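Local coordinates for protein LBCATS-a (Synthetic construct, PDB 5EY5) that probably cleaves indole-3-glycerol phosphate to indole and glyceraldehyde-3-phosphate, as the alpha subunit of tryptophan synthase does, and binds sn-glycerol-3-phosphate in its barrel, at residues 21-26 / 234-239; 33-38 / 248-253. All blocks are in the same frame, centred on the assembly; numbering follows the deposited sequence.

Contact 1: 21-26 / 234-239. With G3P (sn-glycerol-3-phosphate), chain E.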
# COMPACT_ATOMS: atom_id res chain seq x y z
N PRO A 21 6.61 -49.20 -21.50
CA PRO A 21 5.50 -48.32 -21.10
C PRO A 21 5.72 -47.75 -19.70
O PRO A 21 6.29 -48.41 -18.82
CB PRO A 21 4.27 -49.24 -21.15
CG PRO A 21 4.80 -50.63 -21.03
CD PRO A 21 6.18 -50.61 -21.66
N PHE A 22 5.26 -46.52 -19.51
CA PHE A 22 5.17 -45.91 -18.18
C PHE A 22 3.71 -45.71 -17.80
O PHE A 22 2.95 -45.10 -18.57
CB PHE A 22 5.89 -44.56 -18.15
CG PHE A 22 5.53 -43.72 -16.95
CD1 PHE A 22 6.35 -43.70 -15.83
CD2 PHE A 22 4.37 -42.94 -16.93
CE1 PHE A 22 6.02 -42.94 -14.72
CE2 PHE A 22 4.04 -42.20 -15.84
CZ PHE A 22 4.86 -42.19 -14.73
N ILE A 23 3.30 -46.18 -16.61
CA ILE A 23 2.05 -45.75 -16.00
C ILE A 23 2.32 -45.27 -14.58
O ILE A 23 3.28 -45.68 -13.93
CB ILE A 23 0.96 -46.85 -15.97
CG1 ILE A 23 1.48 -48.08 -15.21
CG2 ILE A 23 0.48 -47.17 -17.38
CD1 ILE A 23 0.43 -49.13 -15.01
N THR A 24 1.43 -44.40 -14.10
CA THR A 24 1.47 -43.98 -12.70
C THR A 24 0.83 -45.04 -11.83
O THR A 24 -0.31 -45.44 -12.07
CB THR A 24 0.75 -42.64 -12.53
OG1 THR A 24 1.46 -41.61 -13.23
CG2 THR A 24 0.64 -42.26 -11.03
N ALA A 25 1.54 -45.48 -10.79
CA ALA A 25 0.96 -46.47 -9.89
C ALA A 25 -0.15 -45.86 -9.04
O ALA A 25 0.03 -44.78 -8.45
CB ALA A 25 2.04 -47.07 -8.98
N GLY A 26 -1.29 -46.56 -8.96
CA GLY A 26 -2.43 -46.08 -8.20
C GLY A 26 -3.37 -45.17 -8.96
O GLY A 26 -4.27 -44.59 -8.34
N SER A 234 3.01 -40.54 -21.20
CA SER A 234 1.85 -39.67 -21.25
C SER A 234 0.76 -40.23 -22.16
O SER A 234 -0.43 -40.20 -21.80
CB SER A 234 2.26 -38.27 -21.71
OG SER A 234 2.81 -37.56 -20.61
N ALA A 235 1.13 -40.75 -23.33
CA ALA A 235 0.11 -41.21 -24.25
C ALA A 235 -0.70 -42.37 -23.68
O ALA A 235 -1.89 -42.50 -23.98
CB ALA A 235 0.73 -41.60 -25.59
N ILE A 236 -0.07 -43.22 -22.86
CA ILE A 236 -0.80 -44.34 -22.26
C ILE A 236 -1.65 -43.85 -21.10
O ILE A 236 -2.79 -44.29 -20.91
CB ILE A 236 0.18 -45.42 -21.80
CG1 ILE A 236 0.93 -46.02 -22.98
CG2 ILE A 236 -0.58 -46.50 -20.98
CD1 ILE A 236 2.06 -46.97 -22.57
N VAL A 237 -1.09 -42.94 -20.31
CA VAL A 237 -1.82 -42.35 -19.20
C VAL A 237 -3.06 -41.61 -19.69
O VAL A 237 -4.08 -41.57 -18.99
CB VAL A 237 -0.89 -41.43 -18.40
CG1 VAL A 237 -1.71 -40.62 -17.42
CG2 VAL A 237 0.16 -42.25 -17.67
N LYS A 238 -2.99 -40.99 -20.87
CA LYS A 238 -4.18 -40.36 -21.43
C LYS A 238 -5.31 -41.37 -21.57
O LYS A 238 -6.47 -41.09 -21.23
CB LYS A 238 -3.88 -39.74 -22.79
CG LYS A 238 -2.67 -38.84 -22.85
CD LYS A 238 -2.86 -37.75 -23.90
CE LYS A 238 -1.55 -37.32 -24.53
NZ LYS A 238 -1.04 -38.33 -25.50
N ARG A 239 -4.99 -42.56 -22.07
CA ARG A 239 -6.05 -43.52 -22.28
C ARG A 239 -6.63 -44.00 -20.96
O ARG A 239 -7.83 -44.29 -20.88
CB ARG A 239 -5.54 -44.69 -23.12
CG ARG A 239 -5.69 -44.41 -24.59
CD ARG A 239 -4.39 -44.49 -25.34
NE ARG A 239 -4.61 -44.15 -26.74
CZ ARG A 239 -4.01 -43.15 -27.37
NH1 ARG A 239 -3.12 -42.40 -26.73
NH2 ARG A 239 -4.28 -42.93 -28.65
O1 G3P E . 9.35 -42.38 -18.56
C1 G3P E . 8.71 -41.16 -18.33
C2 G3P E . 7.51 -40.99 -19.25
O2 G3P E . 6.72 -39.97 -18.71
C3 G3P E . 7.94 -40.67 -20.70
O1P G3P E . 7.62 -39.35 -21.08
O4P G3P E . 5.10 -39.05 -20.77
O2P G3P E . 6.22 -37.72 -22.58
O3P G3P E . 5.94 -40.13 -22.87
P G3P E . 6.19 -39.05 -21.84
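The Phe22 ring carries the bound sn-glycerol-3-phosphate (G3P) over one face, with G3P O2 4.2 Å above the ring plane and displaced toward the rim, while Val237 CG2 sits near the ring plane at the edge, 4.3 Å from Phe22 CE2. The other flat group, the Arg239 guanidinium, has Ala235 O at its edge and in its plane; Arg239 NH1 donates to that carbonyl from above the carbonyl plane, and the group also makes a cation-pi contact with Phe256. The elements joined are the first strand of a TIM barrel and the short helix 234-241 that follows the eighth strand, a phosphate-binding feature of this family. Strand and helix axes cross at -48°, and the contact between them is apolar. Phe22 CG lies anti to the backbone N (chi1 165°), which turns the ring to the ligand's glycerol, whereas Pro21 and Ile23 meet Ile236. The two isoleucines cross obliquely, methyl to methyl, with Ile23 CG2 3.8 Å from Ile236 CG2. Pro21 CB is packed tightly on Ile236 CD1 at 3.5 Å, the end of an extended chain. Val237 reaches the strand through CG2, which lies over the backbone between Phe22 and Thr24; Phe22 O is buried here without a polar partner. At its N-terminal end the helix turns to the phosphate, whose charge the helix dipole would be expected to stabilise. Gly233 N, Gly184 N and Gly213 N also hydrogen-bond G3P. Two donors of Ser234 grip a single phosphate oxygen: its backbone N lies 2.6 Å from G3P O4P, and its OG, held beside that N by chi1 of -80°, donates to G3P O4P at 2.7 Å.

Contact 2: 33-38 / 248-253; sequences TLELVR and DIVEEV
Leu36 and Val253 cross at about a right angle, and one methyl of the leucine, CD2, does nearly all the touching. Its CG stands anti to the carbonyl carbon (chi1 -72°) and the chain then runs on extended (chi2 171°), so that a side chain leaving its helix obliquely still brings its tip to the neighbouring helix. There CD2 meets the branch point of Val253, 4.1 Å from Val253 CB and about equally far from both of its methyls. The same methyl lies 4.1 Å from Val250 CA and also meets Ile249 CG2, so it is set among three residues on one side of helix 249-263. Val250 answers from the other helix: its CG2 reaches back to Leu36 CD2 and to Glu35 CB at 4.3 Å. Glu35 thus contributes only its aliphatic base, and its carboxylate lies close to that of Glu31. Ile240 of helix 234-241 packs against both Leu36 and Val253. The helices run in roughly the same direction, their axes 9.8 Å apart and crossing at -29°. Such side-by-side packing of the helix after the first strand (30-42) against the last helix (249-263) is part of the closed outer helical layer of a TIM barrel.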
# COMPACT_ATOMS: atom_id res chain seq x y z
N THR A 33 -3.98 -50.65 -11.52
CA THR A 33 -2.58 -50.69 -11.93
C THR A 33 -2.13 -52.12 -12.17
O THR A 33 -1.51 -52.43 -13.20
CB THR A 33 -1.69 -50.04 -10.86
OG1 THR A 33 -2.14 -48.71 -10.56
CG2 THR A 33 -0.25 -49.99 -11.35
N LEU A 34 -2.35 -52.98 -11.18
CA LEU A 34 -2.06 -54.40 -11.32
C LEU A 34 -2.64 -54.96 -12.61
O LEU A 34 -1.92 -55.56 -13.42
CB LEU A 34 -2.62 -55.15 -10.11
CG LEU A 34 -2.14 -56.59 -9.94
CD1 LEU A 34 -0.62 -56.60 -10.04
CD2 LEU A 34 -2.60 -57.11 -8.60
N GLU A 35 -3.95 -54.81 -12.80
CA GLU A 35 -4.58 -55.23 -14.06
C GLU A 35 -3.84 -54.64 -15.26
O GLU A 35 -3.60 -55.34 -16.25
CB GLU A 35 -6.04 -54.81 -14.08
CG GLU A 35 -6.99 -55.76 -13.37
CD GLU A 35 -8.40 -55.71 -13.94
OE1 GLU A 35 -9.19 -54.83 -13.53
OE2 GLU A 35 -8.72 -56.56 -14.82
N LEU A 36 -3.44 -53.36 -15.17
CA LEU A 36 -2.77 -52.70 -16.29
C LEU A 36 -1.40 -53.31 -16.55
O LEU A 36 -1.04 -53.59 -17.70
CB LEU A 36 -2.65 -51.20 -16.03
CG LEU A 36 -3.99 -50.48 -16.14
CD1 LEU A 36 -3.90 -49.04 -15.67
CD2 LEU A 36 -4.52 -50.56 -17.58
N VAL A 37 -0.61 -53.52 -15.49
CA VAL A 37 0.69 -54.17 -15.65
C VAL A 37 0.53 -55.50 -16.37
O VAL A 37 1.25 -55.80 -17.33
CB VAL A 37 1.38 -54.36 -14.29
CG1 VAL A 37 2.69 -55.14 -14.47
CG2 VAL A 37 1.61 -52.99 -13.62
N ARG A 38 -0.43 -56.31 -15.91
CA ARG A 38 -0.63 -57.62 -16.53
C ARG A 38 -1.01 -57.47 -17.99
O ARG A 38 -0.49 -58.19 -18.86
CB ARG A 38 -1.70 -58.40 -15.76
CG ARG A 38 -1.19 -59.06 -14.47
CD ARG A 38 -2.33 -59.49 -13.57
NE ARG A 38 -1.85 -59.98 -12.29
CZ ARG A 38 -2.60 -60.14 -11.20
NH1 ARG A 38 -3.89 -59.84 -11.24
NH2 ARG A 38 -2.06 -60.60 -10.08
N ASP A 248 -12.81 -51.00 -18.36
CA ASP A 248 -12.48 -51.03 -19.79
C ASP A 248 -11.34 -50.07 -20.13
O ASP A 248 -10.94 -49.94 -21.30
CB ASP A 248 -13.71 -50.69 -20.63
N ILE A 249 -10.83 -49.36 -19.12
CA ILE A 249 -9.51 -48.74 -19.24
C ILE A 249 -8.50 -49.75 -19.77
O ILE A 249 -7.59 -49.40 -20.53
CB ILE A 249 -9.08 -48.18 -17.87
CG1 ILE A 249 -10.07 -47.12 -17.39
CG2 ILE A 249 -7.68 -47.61 -17.95
CD1 ILE A 249 -10.25 -47.09 -15.88
N VAL A 250 -8.66 -51.02 -19.41
CA VAL A 250 -7.69 -52.05 -19.77
C VAL A 250 -7.66 -52.27 -21.28
O VAL A 250 -6.59 -52.33 -21.89
CB VAL A 250 -7.99 -53.35 -19.02
CG1 VAL A 250 -6.96 -54.42 -19.37
CG2 VAL A 250 -8.02 -53.10 -17.51
N GLU A 251 -8.84 -52.38 -21.90
CA GLU A 251 -8.90 -52.67 -23.33
C GLU A 251 -8.29 -51.55 -24.16
O GLU A 251 -7.57 -51.81 -25.13
CB GLU A 251 -10.34 -52.93 -23.76
N GLU A 252 -8.57 -50.29 -23.80
CA GLU A 252 -8.02 -49.17 -24.55
C GLU A 252 -6.50 -49.15 -24.43
O GLU A 252 -5.78 -48.99 -25.43
CB GLU A 252 -8.61 -47.85 -24.06
N VAL A 253 -5.99 -49.33 -23.22
CA VAL A 253 -4.55 -49.38 -23.02
C VAL A 253 -3.96 -50.58 -23.77
O VAL A 253 -2.97 -50.46 -24.50
CB VAL A 253 -4.20 -49.41 -21.52
CG1 VAL A 253 -2.78 -49.86 -21.31
CG2 VAL A 253 -4.41 -48.04 -20.91

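Both contacts join elements from the beginning of the barrel to elements from its end: strand 18-24 and helix 30-42 follow each other in the chain, as do helices 234-241 and 249-263. Contact 1 is fully buried, close to the ligand, and combines apolar packing with phosphate binding at a helix start. Contact 2 lies farther out, is purely apolar, and includes the partly exposed Glu35 and Val250. Ile23 ties the layers together, its CD1 packing 3.8 Å from Leu36 CB, while Thr33 OG1 probably hydrogen-bonds Gly26 N at 2.8 Å. On the C-terminal side, Ile236 of contact 1 rests on Val253 of contact 2.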